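Local coordinates for protein GCN5-related N-acetyltransferase (Brucella melitensis biovar Abortus 2308, PDB 3TCV) that probably transfers an acetyl group from acetyl-coenzyme A to an amine, as a member of the GCN5-related N-acetyltransferase (GNAT) family, at residues G41-L46 with A144-F149; Q52-E57 with G109-R114; F151-F156 with S211-L216; E165-N170 with R201-F206. All blocks are in the same frame, centred on the assembly; numbering follows the deposited sequence. Where two conformers were deposited one is given.

Contact 1 (G41-L46 with A144-F149)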
# COMPACT_ATOMS: atom_id res chain seq x y z
N GLY B 41 -13.15 -10.09 25.75
CA GLY B 41 -12.47 -9.22 26.67
C GLY B 41 -13.33 -8.94 27.89
O GLY B 41 -14.37 -9.57 28.09
N ARG B 42 -12.91 -7.97 28.68
CA ARG B 42 -13.68 -7.52 29.86
C ARG B 42 -14.88 -6.66 29.47
O ARG B 42 -15.95 -6.76 30.08
CB ARG B 42 -12.77 -6.74 30.80
CG ARG B 42 -13.46 -6.20 32.05
CD ARG B 42 -12.45 -5.51 32.96
NE ARG B 42 -11.47 -6.46 33.49
CZ ARG B 42 -11.66 -7.24 34.56
NH1 ARG B 42 -12.80 -7.19 35.24
NH2 ARG B 42 -10.70 -8.07 34.94
N TYR B 43 -14.69 -5.79 28.47
CA TYR B 43 -15.71 -4.79 28.09
C TYR B 43 -16.43 -5.14 26.78
O TYR B 43 -17.56 -4.73 26.57
CB TYR B 43 -15.05 -3.40 27.97
CG TYR B 43 -14.25 -3.02 29.19
CD1 TYR B 43 -14.87 -2.62 30.37
CD2 TYR B 43 -12.85 -3.06 29.18
CE1 TYR B 43 -14.14 -2.28 31.49
CE2 TYR B 43 -12.12 -2.74 30.31
CZ TYR B 43 -12.77 -2.33 31.46
OH TYR B 43 -12.06 -2.00 32.62
N VAL B 44 -15.77 -5.91 25.92
CA VAL B 44 -16.20 -6.12 24.54
C VAL B 44 -16.02 -7.58 24.14
O VAL B 44 -15.16 -8.29 24.69
CB VAL B 44 -15.36 -5.22 23.62
CG1 VAL B 44 -14.02 -5.89 23.28
CG2 VAL B 44 -16.13 -4.83 22.37
N ARG B 45 -16.84 -8.03 23.19
CA ARG B 45 -16.67 -9.31 22.54
C ARG B 45 -16.63 -9.08 21.02
O ARG B 45 -17.41 -8.28 20.50
CB ARG B 45 -17.83 -10.24 22.91
CG ARG B 45 -17.71 -11.63 22.34
CD ARG B 45 -18.64 -12.60 23.06
NE ARG B 45 -20.03 -12.42 22.66
CZ ARG B 45 -20.99 -11.83 23.37
NH1 ARG B 45 -20.75 -11.34 24.59
NH2 ARG B 45 -22.23 -11.76 22.87
N LEU B 46 -15.72 -9.78 20.34
CA LEU B 46 -15.63 -9.74 18.89
C LEU B 46 -16.10 -11.08 18.36
O LEU B 46 -15.57 -12.11 18.75
CB LEU B 46 -14.19 -9.47 18.43
CG LEU B 46 -13.47 -8.26 19.03
CD1 LEU B 46 -12.07 -8.04 18.45
CD2 LEU B 46 -14.36 -7.03 18.83
N ALA B 144 -14.16 0.23 23.10
CA ALA B 144 -13.53 0.58 21.81
C ALA B 144 -12.02 0.35 21.86
O ALA B 144 -11.45 -0.24 20.93
CB ALA B 144 -13.81 2.04 21.42
N THR B 145 -11.39 0.76 22.95
CA THR B 145 -9.96 0.52 23.10
C THR B 145 -9.69 -0.99 23.16
O THR B 145 -8.76 -1.47 22.53
CB THR B 145 -9.38 1.24 24.34
OG1 THR B 145 -9.38 2.66 24.11
CG2 THR B 145 -7.94 0.74 24.70
N GLU B 146 -10.51 -1.73 23.89
CA GLU B 146 -10.31 -3.19 23.98
C GLU B 146 -10.58 -3.91 22.65
O GLU B 146 -9.92 -4.92 22.37
CB GLU B 146 -11.12 -3.80 25.13
CG GLU B 146 -10.74 -5.23 25.43
CD GLU B 146 -11.52 -5.81 26.60
OE1 GLU B 146 -12.75 -5.61 26.67
OE2 GLU B 146 -10.90 -6.47 27.45
N ALA B 147 -11.50 -3.40 21.82
CA ALA B 147 -11.73 -3.95 20.48
C ALA B 147 -10.45 -3.91 19.63
O ALA B 147 -10.11 -4.88 18.93
CB ALA B 147 -12.83 -3.19 19.78
N GLN B 148 -9.76 -2.79 19.72
CA GLN B 148 -8.48 -2.60 19.02
C GLN B 148 -7.42 -3.56 19.61
O GLN B 148 -6.73 -4.29 18.86
CB GLN B 148 -8.04 -1.13 19.14
CG GLN B 148 -7.04 -0.61 18.14
CD GLN B 148 -5.73 -1.38 18.08
OE1 GLN B 148 -5.53 -2.13 17.16
NE2 GLN B 148 -4.84 -1.16 19.02
N PHE B 149 -7.33 -3.55 20.95
CA PHE B 149 -6.38 -4.36 21.70
C PHE B 149 -6.49 -5.83 21.34
O PHE B 149 -5.47 -6.50 21.14
CB PHE B 149 -6.59 -4.23 23.22
CG PHE B 149 -5.62 -5.06 24.03
CD1 PHE B 149 -4.27 -4.72 24.09
CD2 PHE B 149 -6.04 -6.21 24.69
CE1 PHE B 149 -3.38 -5.50 24.83
CE2 PHE B 149 -5.16 -6.99 25.43
CZ PHE B 149 -3.82 -6.63 25.50
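Glu146 reaches out of helix 142-158 and puts its carboxylate into the turn at Arg42 and Tyr43 and the start of strand 44-48, where backbone N-H groups receive it. Among these polar contacts, Arg42 N donates to OE2 at 2.8 Å, on the syn side but 20° out of the carboxylate plane. Tyr43 N donates to Glu146 OE1 at 2.7 Å, and OE1 receives it on its syn lone pair. Val44 N adds a weak third bond to OE1 at 3.1 Å, so both oxygens are gripped and the carboxylate's rotation is fixed. The side chain spans the gap because it is stretched, with chi1 -169° and chi2 178°. Tyr43 stands across it at about a right angle, with its OH bonded to Leu224 O.

Farther along the strand the contacts are van der Waals ones. Val44 CG1 lies 3.8 Å from Ala147 N, and Val44 runs past the Glu146 chain in the opposite direction. Leu46 CD1 meets Ala147 O at 3.7 Å, while its CD2 makes an apolar contact with Ala147 CB at 4.2 Å.

Gly41 N closes the turn on Val44 O. This is a beta-hairpin turn whose backbone N-H groups bind a helix carboxylate, joining the first strands of a GNAT fold to the helix against its sheet.

Contact 2 (Q52-E57 with G109-R114); sequences QKHGDE and GKVAGR
Val111 and Glu57 meet where helix 51-61 lies over strand 110-121, the axes of the two short segments at 73°, and the pair illustrates how one interface can be close-packed in one part and bridged by water in another. On the close-packed side, Val111 CB rests 3.8 Å from Glu57 CB. Its CG2 branch stands beside its own backbone N, with CG1 anti to that N (chi1 174°); this turn of the side chain carries CG2 to His54 CD2, at 3.8 Å, and to Glu57 OE1. The imidazole crosses the valine at about a right angle; its NE2 is bonded to Glu47 and its ND1 to Asn50 N, which fixes the ring's rotation. Beside this apolar patch Val111 N donates to Glu57 OE1 at 2.9 Å, nearly straight at 163°, approaching on the anti side and tilted from the carboxylate plane.

The Lys110 side is looser. Lys110 passes the glutamate at about a right angle, its CD 3.9 Å from OE2, while its NZ stays beyond salt-bridge distance. A water lies between Glu57 OE2 and Gly109 O, its approach to OE2 short enough to be read with caution. At the opposite end of the pair another water joins the two backbones, 2.8 Å from both Glu57 O and Val111 O.

Just past Val111 the strand carries a classic beta bulge, Ala112 and Gly113 both facing Val103 on strand 99-105. The arrangement is that of a helix following the first strands of the GNAT fold and packing across the start of a strand in the antiparallel half of its sheet.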
# COMPACT_ATOMS: atom_id res chain seq x y z
N GLN B 52 -27.29 -13.10 9.87
CA GLN B 52 -28.47 -13.50 10.65
C GLN B 52 -28.31 -13.15 12.13
O GLN B 52 -29.23 -12.64 12.75
CB GLN B 52 -28.76 -15.01 10.47
N LYS B 53 -27.12 -13.38 12.68
CA LYS B 53 -26.89 -13.10 14.09
C LYS B 53 -26.77 -11.60 14.40
O LYS B 53 -27.31 -11.12 15.39
CB LYS B 53 -25.65 -13.83 14.59
CG LYS B 53 -25.52 -13.80 16.10
CD LYS B 53 -24.45 -14.75 16.61
CE LYS B 53 -24.32 -14.68 18.12
NZ LYS B 53 -23.39 -15.73 18.61
N HIS B 54 -26.05 -10.86 13.55
CA HIS B 54 -25.68 -9.48 13.86
C HIS B 54 -26.41 -8.42 13.08
O HIS B 54 -26.33 -7.25 13.44
CB HIS B 54 -24.17 -9.29 13.64
CG HIS B 54 -23.33 -10.26 14.39
ND1 HIS B 54 -22.41 -11.05 13.79
CD2 HIS B 54 -23.27 -10.56 15.75
CE1 HIS B 54 -21.80 -11.81 14.71
NE2 HIS B 54 -22.31 -11.51 15.91
N GLY B 55 -27.14 -8.81 12.04
CA GLY B 55 -27.72 -7.85 11.10
C GLY B 55 -28.61 -6.80 11.71
O GLY B 55 -28.46 -5.61 11.43
N ASP B 56 -29.59 -7.23 12.51
CA ASP B 56 -30.54 -6.28 13.08
C ASP B 56 -29.88 -5.28 14.02
O ASP B 56 -30.13 -4.07 13.90
CB ASP B 56 -31.68 -7.01 13.78
CG ASP B 56 -32.55 -7.81 12.80
OD1 ASP B 56 -32.41 -7.65 11.56
OD2 ASP B 56 -33.38 -8.60 13.28
N GLU B 57 -29.05 -5.76 14.94
CA GLU B 57 -28.42 -4.89 15.91
C GLU B 57 -27.35 -4.02 15.25
O GLU B 57 -27.17 -2.89 15.64
CB GLU B 57 -27.86 -5.67 17.11
CG GLU B 57 -28.94 -6.30 17.97
CD GLU B 57 -28.41 -7.09 19.16
OE1 GLU B 57 -27.19 -7.09 19.43
OE2 GLU B 57 -29.24 -7.74 19.85
N GLY B 109 -24.89 -6.19 25.98
CA GLY B 109 -25.05 -7.36 25.13
C GLY B 109 -25.35 -7.09 23.66
O GLY B 109 -25.57 -8.03 22.91
N LYS B 110 -25.33 -5.82 23.25
CA LYS B 110 -25.73 -5.41 21.89
C LYS B 110 -24.52 -5.25 20.97
O LYS B 110 -23.45 -4.84 21.40
CB LYS B 110 -26.44 -4.05 21.91
CG LYS B 110 -27.65 -3.91 22.83
CD LYS B 110 -28.79 -4.79 22.43
CE LYS B 110 -30.03 -4.50 23.29
NZ LYS B 110 -30.98 -5.64 23.22
N VAL B 111 -24.72 -5.54 19.70
CA VAL B 111 -23.72 -5.21 18.68
C VAL B 111 -23.62 -3.69 18.66
O VAL B 111 -24.62 -2.98 18.60
CB VAL B 111 -24.11 -5.75 17.30
CG1 VAL B 111 -23.12 -5.26 16.23
CG2 VAL B 111 -24.24 -7.28 17.33
N ALA B 112 -22.39 -3.20 18.77
CA ALA B 112 -22.15 -1.76 18.86
C ALA B 112 -21.42 -1.19 17.65
O ALA B 112 -21.36 0.01 17.48
CB ALA B 112 -21.37 -1.46 20.13
N GLY B 113 -20.88 -2.07 16.83
CA GLY B 113 -20.13 -1.65 15.66
C GLY B 113 -19.51 -2.81 14.96
O GLY B 113 -19.90 -3.98 15.17
N ARG B 114 -18.52 -2.52 14.13
CA ARG B 114 -17.84 -3.58 13.39
C ARG B 114 -16.42 -3.11 13.04
O ARG B 114 -16.15 -1.92 13.09
CB ARG B 114 -18.65 -4.01 12.15
CG ARG B 114 -19.26 -2.89 11.33
CD ARG B 114 -18.30 -2.16 10.39
NE ARG B 114 -19.00 -1.26 9.47
CZ ARG B 114 -18.44 -0.58 8.47
NH1 ARG B 114 -17.14 -0.64 8.26
NH2 ARG B 114 -19.19 0.16 7.66
O HOH W 1 -27.28 -2.26 18.33
O HOH W 2 -28.72 -8.19 22.23

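Contact 3 (F151-F156 with S211-L216)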
# COMPACT_ATOMS: atom_id res chain seq x y z
N PHE B 151 -7.53 -7.35 18.62
CA PHE B 151 -6.93 -7.60 17.33
C PHE B 151 -5.40 -7.53 17.40
O PHE B 151 -4.72 -8.39 16.84
CB PHE B 151 -7.42 -6.57 16.30
CG PHE B 151 -8.64 -6.97 15.50
CD1 PHE B 151 -9.43 -8.07 15.82
CD2 PHE B 151 -9.03 -6.17 14.42
CE1 PHE B 151 -10.54 -8.39 15.04
CE2 PHE B 151 -10.14 -6.48 13.65
CZ PHE B 151 -10.89 -7.59 13.97
N MET B 152 -4.88 -6.51 18.08
CA MET B 152 -3.43 -6.29 18.12
C MET B 152 -2.75 -7.48 18.80
O MET B 152 -1.72 -8.00 18.34
CB MET B 152 -3.09 -5.00 18.83
CG MET B 152 -1.64 -4.59 18.61
SD MET B 152 -1.35 -2.82 18.81
CE MET B 152 -1.65 -2.65 20.53
N GLN B 153 -3.36 -7.91 19.89
CA GLN B 153 -2.86 -9.06 20.65
C GLN B 153 -2.83 -10.34 19.80
O GLN B 153 -1.87 -11.10 19.84
CB GLN B 153 -3.74 -9.29 21.86
CG GLN B 153 -3.20 -10.34 22.79
CD GLN B 153 -3.93 -10.34 24.11
OE1 GLN B 153 -3.32 -10.14 25.17
NE2 GLN B 153 -5.23 -10.53 24.05
N TYR B 154 -3.91 -10.55 19.06
CA TYR B 154 -4.05 -11.74 18.21
C TYR B 154 -2.99 -11.75 17.11
O TYR B 154 -2.32 -12.77 16.88
CB TYR B 154 -5.44 -11.76 17.62
CG TYR B 154 -5.71 -12.86 16.63
CD1 TYR B 154 -5.58 -14.21 16.99
CD2 TYR B 154 -6.14 -12.55 15.33
CE1 TYR B 154 -5.87 -15.22 16.06
CE2 TYR B 154 -6.41 -13.55 14.41
CZ TYR B 154 -6.28 -14.87 14.78
OH TYR B 154 -6.57 -15.82 13.82
N VAL B 155 -2.84 -10.59 16.49
CA VAL B 155 -1.91 -10.39 15.39
C VAL B 155 -0.46 -10.67 15.83
O VAL B 155 0.28 -11.34 15.10
CB VAL B 155 -2.12 -8.97 14.80
CG1 VAL B 155 -0.92 -8.47 14.03
CG2 VAL B 155 -3.42 -8.96 13.96
N PHE B 156 -0.08 -10.22 17.02
CA PHE B 156 1.30 -10.36 17.47
C PHE B 156 1.55 -11.62 18.29
O PHE B 156 2.43 -12.37 17.95
CB PHE B 156 1.74 -9.12 18.26
CG PHE B 156 1.95 -7.90 17.39
CD1 PHE B 156 2.87 -7.93 16.35
CD2 PHE B 156 1.27 -6.75 17.62
CE1 PHE B 156 3.08 -6.81 15.54
CE2 PHE B 156 1.45 -5.63 16.82
CZ PHE B 156 2.37 -5.66 15.79
N SER B 211 8.49 -5.37 17.49
CA SER B 211 9.40 -4.91 18.55
C SER B 211 8.79 -3.85 19.49
O SER B 211 9.28 -3.64 20.61
CB SER B 211 10.69 -4.37 17.93
OG SER B 211 10.42 -3.28 17.06
N GLU B 212 7.72 -3.19 19.02
CA GLU B 212 6.99 -2.16 19.77
C GLU B 212 5.84 -2.72 20.60
O GLU B 212 5.35 -2.05 21.53
CB GLU B 212 6.49 -1.10 18.80
CG GLU B 212 7.67 -0.34 18.19
CD GLU B 212 7.29 0.57 17.05
OE1 GLU B 212 6.23 0.37 16.41
OE2 GLU B 212 8.06 1.49 16.79
N TRP B 213 5.41 -3.93 20.27
CA TRP B 213 4.21 -4.52 20.85
C TRP B 213 4.35 -4.80 22.34
O TRP B 213 3.44 -4.48 23.09
CB TRP B 213 3.82 -5.78 20.07
CG TRP B 213 2.95 -6.75 20.81
CD1 TRP B 213 3.25 -8.08 21.12
CD2 TRP B 213 1.60 -6.53 21.36
NE1 TRP B 213 2.21 -8.67 21.78
CE2 TRP B 213 1.19 -7.79 21.96
CE3 TRP B 213 0.73 -5.45 21.42
CZ2 TRP B 213 -0.04 -7.95 22.59
CZ3 TRP B 213 -0.51 -5.62 22.05
CH2 TRP B 213 -0.88 -6.85 22.63
N PRO B 214 5.50 -5.34 22.80
CA PRO B 214 5.49 -5.71 24.23
C PRO B 214 5.25 -4.54 25.20
O PRO B 214 4.50 -4.69 26.18
CB PRO B 214 6.85 -6.37 24.43
CG PRO B 214 7.22 -6.90 23.09
CD PRO B 214 6.70 -5.83 22.13
N ALA B 215 5.82 -3.37 24.93
CA ALA B 215 5.61 -2.20 25.78
C ALA B 215 4.17 -1.70 25.64
O ALA B 215 3.55 -1.29 26.63
CB ALA B 215 6.61 -1.10 25.48
N LEU B 216 3.64 -1.74 24.42
CA LEU B 216 2.25 -1.38 24.24
C LEU B 216 1.32 -2.30 25.01
O LEU B 216 0.40 -1.82 25.68
CB LEU B 216 1.88 -1.37 22.76
CG LEU B 216 2.39 -0.13 22.05
CD1 LEU B 216 2.11 -0.31 20.55
CD2 LEU B 216 1.73 1.15 22.59
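Helix-to-helix packing beside the GNAT sheet is the setting here: helix 142-158, which lies against the strands, meets the start of helix 213-224, and the Trp213 indole is the side chain that the contacts gather round, with a Met-aromatic contact beside its six-membered ring. Trp213 and Phe156 exchange methylenes. Phe156 CB sits over the face of the five-membered ring, 3.5 Å from its centroid and 17° off the normal, and Trp213 CB in turn sits over the Phe156 ring, 4.0 Å from that centroid. The two ring planes are only 24° apart, yet they are slid so far that the rings barely overlap; the paired CH-pi contacts, rather than a stack, define the fit. With chi1 at 159°, the indole swings away from its own backbone N and its six-membered end reaches back along helix 142-158.

There Gln153 offers backbone as well as side chain: its CA comes 3.6 Å from Trp213 CH2, its amide plane turned steeply to the indole. The indole N-H is also held, NE1 being bonded to Asp157 OD1, which fixes the ring's turn. Beside the interface Glu212 pairs with Arg185 and with Arg191 of the second subunit, so the edge of this packing also belongs to the dimer.

Met152 completes the contact. Its sulfur lies obliquely to the six-membered ring, SD 5.3 Å from the centroid, but the chain bends at chi3 and brings the methyl to the indole edge, near its plane, where Met152 CE touches Trp213 CZ3 at 3.5 Å.

Contact 4 (E165-N170 with R201-F206)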
# COMPACT_ATOMS: atom_id res chain seq x y z
N GLU B 165 -0.90 -2.31 10.74
CA GLU B 165 -1.10 -1.02 10.12
C GLU B 165 -2.42 -0.36 10.47
O GLU B 165 -3.44 -1.05 10.66
CB GLU B 165 -1.04 -1.14 8.59
CG GLU B 165 0.26 -1.65 8.01
CD GLU B 165 0.18 -2.01 6.55
OE1 GLU B 165 1.20 -1.79 5.88
OE2 GLU B 165 -0.87 -2.54 6.07
N TRP B 166 -2.39 0.97 10.45
CA TRP B 166 -3.57 1.84 10.51
C TRP B 166 -3.47 2.84 9.39
O TRP B 166 -2.41 3.42 9.17
CB TRP B 166 -3.58 2.56 11.85
CG TRP B 166 -4.76 3.45 12.13
CD1 TRP B 166 -5.06 4.69 11.58
CD2 TRP B 166 -5.79 3.22 13.15
NE1 TRP B 166 -6.22 5.21 12.15
CE2 TRP B 166 -6.70 4.36 13.09
CE3 TRP B 166 -6.08 2.18 14.04
CZ2 TRP B 166 -7.82 4.45 13.92
CZ3 TRP B 166 -7.21 2.30 14.86
CH2 TRP B 166 -8.05 3.41 14.80
N GLU B 167 -4.53 3.02 8.61
CA GLU B 167 -4.56 4.08 7.59
C GLU B 167 -5.92 4.76 7.67
O GLU B 167 -6.96 4.13 7.97
CB GLU B 167 -4.31 3.54 6.17
CG GLU B 167 -5.06 2.27 5.81
CD GLU B 167 -5.37 2.08 4.34
OE1 GLU B 167 -5.54 0.89 3.95
OE2 GLU B 167 -5.48 3.06 3.57
N CYS B 168 -5.89 6.05 7.43
CA CYS B 168 -7.09 6.87 7.41
C CYS B 168 -6.88 8.09 6.51
O CYS B 168 -5.77 8.39 6.10
CB CYS B 168 -7.43 7.34 8.85
SG CYS B 168 -6.17 8.37 9.64
N HIS B 169 -7.98 8.76 6.18
CA HIS B 169 -7.93 10.03 5.50
C HIS B 169 -7.08 10.95 6.34
O HIS B 169 -7.26 11.03 7.58
CB HIS B 169 -9.36 10.57 5.35
CG HIS B 169 -9.56 11.58 4.24
ND1 HIS B 169 -8.89 12.73 4.19
CD2 HIS B 169 -10.45 11.59 3.16
CE1 HIS B 169 -9.30 13.44 3.12
NE2 HIS B 169 -10.25 12.74 2.49
N ASN B 170 -6.17 11.66 5.70
CA ASN B 170 -5.34 12.58 6.41
C ASN B 170 -6.15 13.72 7.07
O ASN B 170 -5.72 14.28 8.06
CB ASN B 170 -4.31 13.16 5.49
CG ASN B 170 -3.26 13.93 6.22
OD1 ASN B 170 -2.66 13.41 7.18
ND2 ASN B 170 -3.01 15.15 5.78
N ARG B 201 -8.75 11.85 -1.26
CA ARG B 201 -8.23 11.34 -0.01
C ARG B 201 -6.72 11.20 -0.13
O ARG B 201 -6.24 10.45 -0.98
CB ARG B 201 -8.80 9.97 0.32
CG ARG B 201 -8.08 9.30 1.50
CD ARG B 201 -8.83 8.10 2.06
NE ARG B 201 -7.94 7.16 2.76
CZ ARG B 201 -8.34 6.22 3.62
NH1 ARG B 201 -7.46 5.36 4.09
NH2 ARG B 201 -9.61 6.14 3.97
N ASP B 202 -5.99 11.94 0.71
CA ASP B 202 -4.60 11.64 0.98
C ASP B 202 -4.63 10.70 2.18
O ASP B 202 -5.31 11.01 3.17
CB ASP B 202 -3.83 12.88 1.35
CG ASP B 202 -3.89 13.97 0.30
OD1 ASP B 202 -3.98 13.72 -0.92
OD2 ASP B 202 -3.83 15.15 0.72
N THR B 203 -3.92 9.58 2.10
CA THR B 203 -3.91 8.60 3.19
C THR B 203 -2.71 8.76 4.11
O THR B 203 -1.59 8.67 3.66
CB THR B 203 -3.95 7.17 2.63
OG1 THR B 203 -5.19 6.97 1.92
CG2 THR B 203 -3.80 6.15 3.77
N ALA B 204 -2.99 8.95 5.40
CA ALA B 204 -2.02 8.90 6.50
C ALA B 204 -1.85 7.45 6.94
O ALA B 204 -2.84 6.76 7.25
CB ALA B 204 -2.54 9.73 7.67
N TRP B 205 -0.60 7.00 6.97
CA TRP B 205 -0.18 5.65 7.37
C TRP B 205 0.57 5.64 8.67
O TRP B 205 1.44 6.48 8.91
CB TRP B 205 0.76 5.06 6.32
CG TRP B 205 0.09 4.68 5.04
CD1 TRP B 205 0.01 5.42 3.87
CD2 TRP B 205 -0.65 3.44 4.76
NE1 TRP B 205 -0.72 4.75 2.92
CE2 TRP B 205 -1.12 3.55 3.39
CE3 TRP B 205 -0.93 2.28 5.48
CZ2 TRP B 205 -1.85 2.53 2.78
CZ3 TRP B 205 -1.68 1.28 4.87
CH2 TRP B 205 -2.11 1.41 3.54
N PHE B 206 0.26 4.64 9.49
CA PHE B 206 0.87 4.46 10.79
C PHE B 206 1.07 2.96 11.00
O PHE B 206 0.32 2.15 10.44
CB PHE B 206 -0.02 4.95 11.94
CG PHE B 206 -0.63 6.32 11.77
CD1 PHE B 206 -0.17 7.39 12.52
CD2 PHE B 206 -1.75 6.51 10.96
CE1 PHE B 206 -0.76 8.65 12.41
CE2 PHE B 206 -2.32 7.76 10.83
CZ PHE B 206 -1.83 8.83 11.55
O HOH W 3 -8.86 3.63 5.75
O HOH W 4 -4.75 15.49 3.54
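Glu167 lies along the Trp205 indole, and its course along the ring can be traced atom by atom. CB sits over the six-membered ring, 3.7 Å from the centroid, and also touches Thr203 CG2 at 3.6 Å. A chi1 of 45° tucks CG between backbone N and carbonyl carbon, over Trp205 CZ3 at 3.6 Å. CD follows, 3.4 Å from Trp205 CH2, with the carboxylate tilted only 23° from the ring. OE1 stays near CH2, whereas OE2 turns to Arg201 NH1 in a salt bridge of 3.1 Å, the two flat groups almost perpendicular. Arg201 is itself steadied: NE donates to Thr203 OG1 at 2.9 Å, in the guanidinium plane, and NH1 also reaches a water bound to Glu167 O. Thr203 OG1 is also hydrogen-bonded to His193 ND1.

In the strands themselves, antiparallel backbone bonds join Trp166 with Phe206 and Cys168 with Ala204, and Asn170 N extends the ladder to Asp202 O. The Cys168 sulfur meets the Phe206 ring at its edge.

Strand 163-169 runs between parallel strand 126-134 and antiparallel strand 199-209. The face bearing Trp166, Cys168 and Phe206 packs against helix 173-182, while Trp205, on the other face, meets Phe190 of its own chain and Phe190 of the second subunit.

Three of the four contacts share one sheet, and helix 142-158 ties two of them together. Contacts 1 and 3 both use that helix and touch directly: Phe149 CE1 lies 3.6 Å from Trp213 CH2, and Leu46 CD1 lies 3.7 Å from Phe151 CD1. Contact 2 is nested in the chain loop closed by contact 1, their centres about 15 Å apart. Contact 4 is nested likewise inside contact 3, with about 20 Å between centres, and lies across the chain's centre from contacts 1 and 2. In GNAT relatives acetyl-coenzyme A binds where the parallel strands, here 126-134 and 163-169, splay apart; contact 4 uses the second of these, and helix 142-158 connects the two.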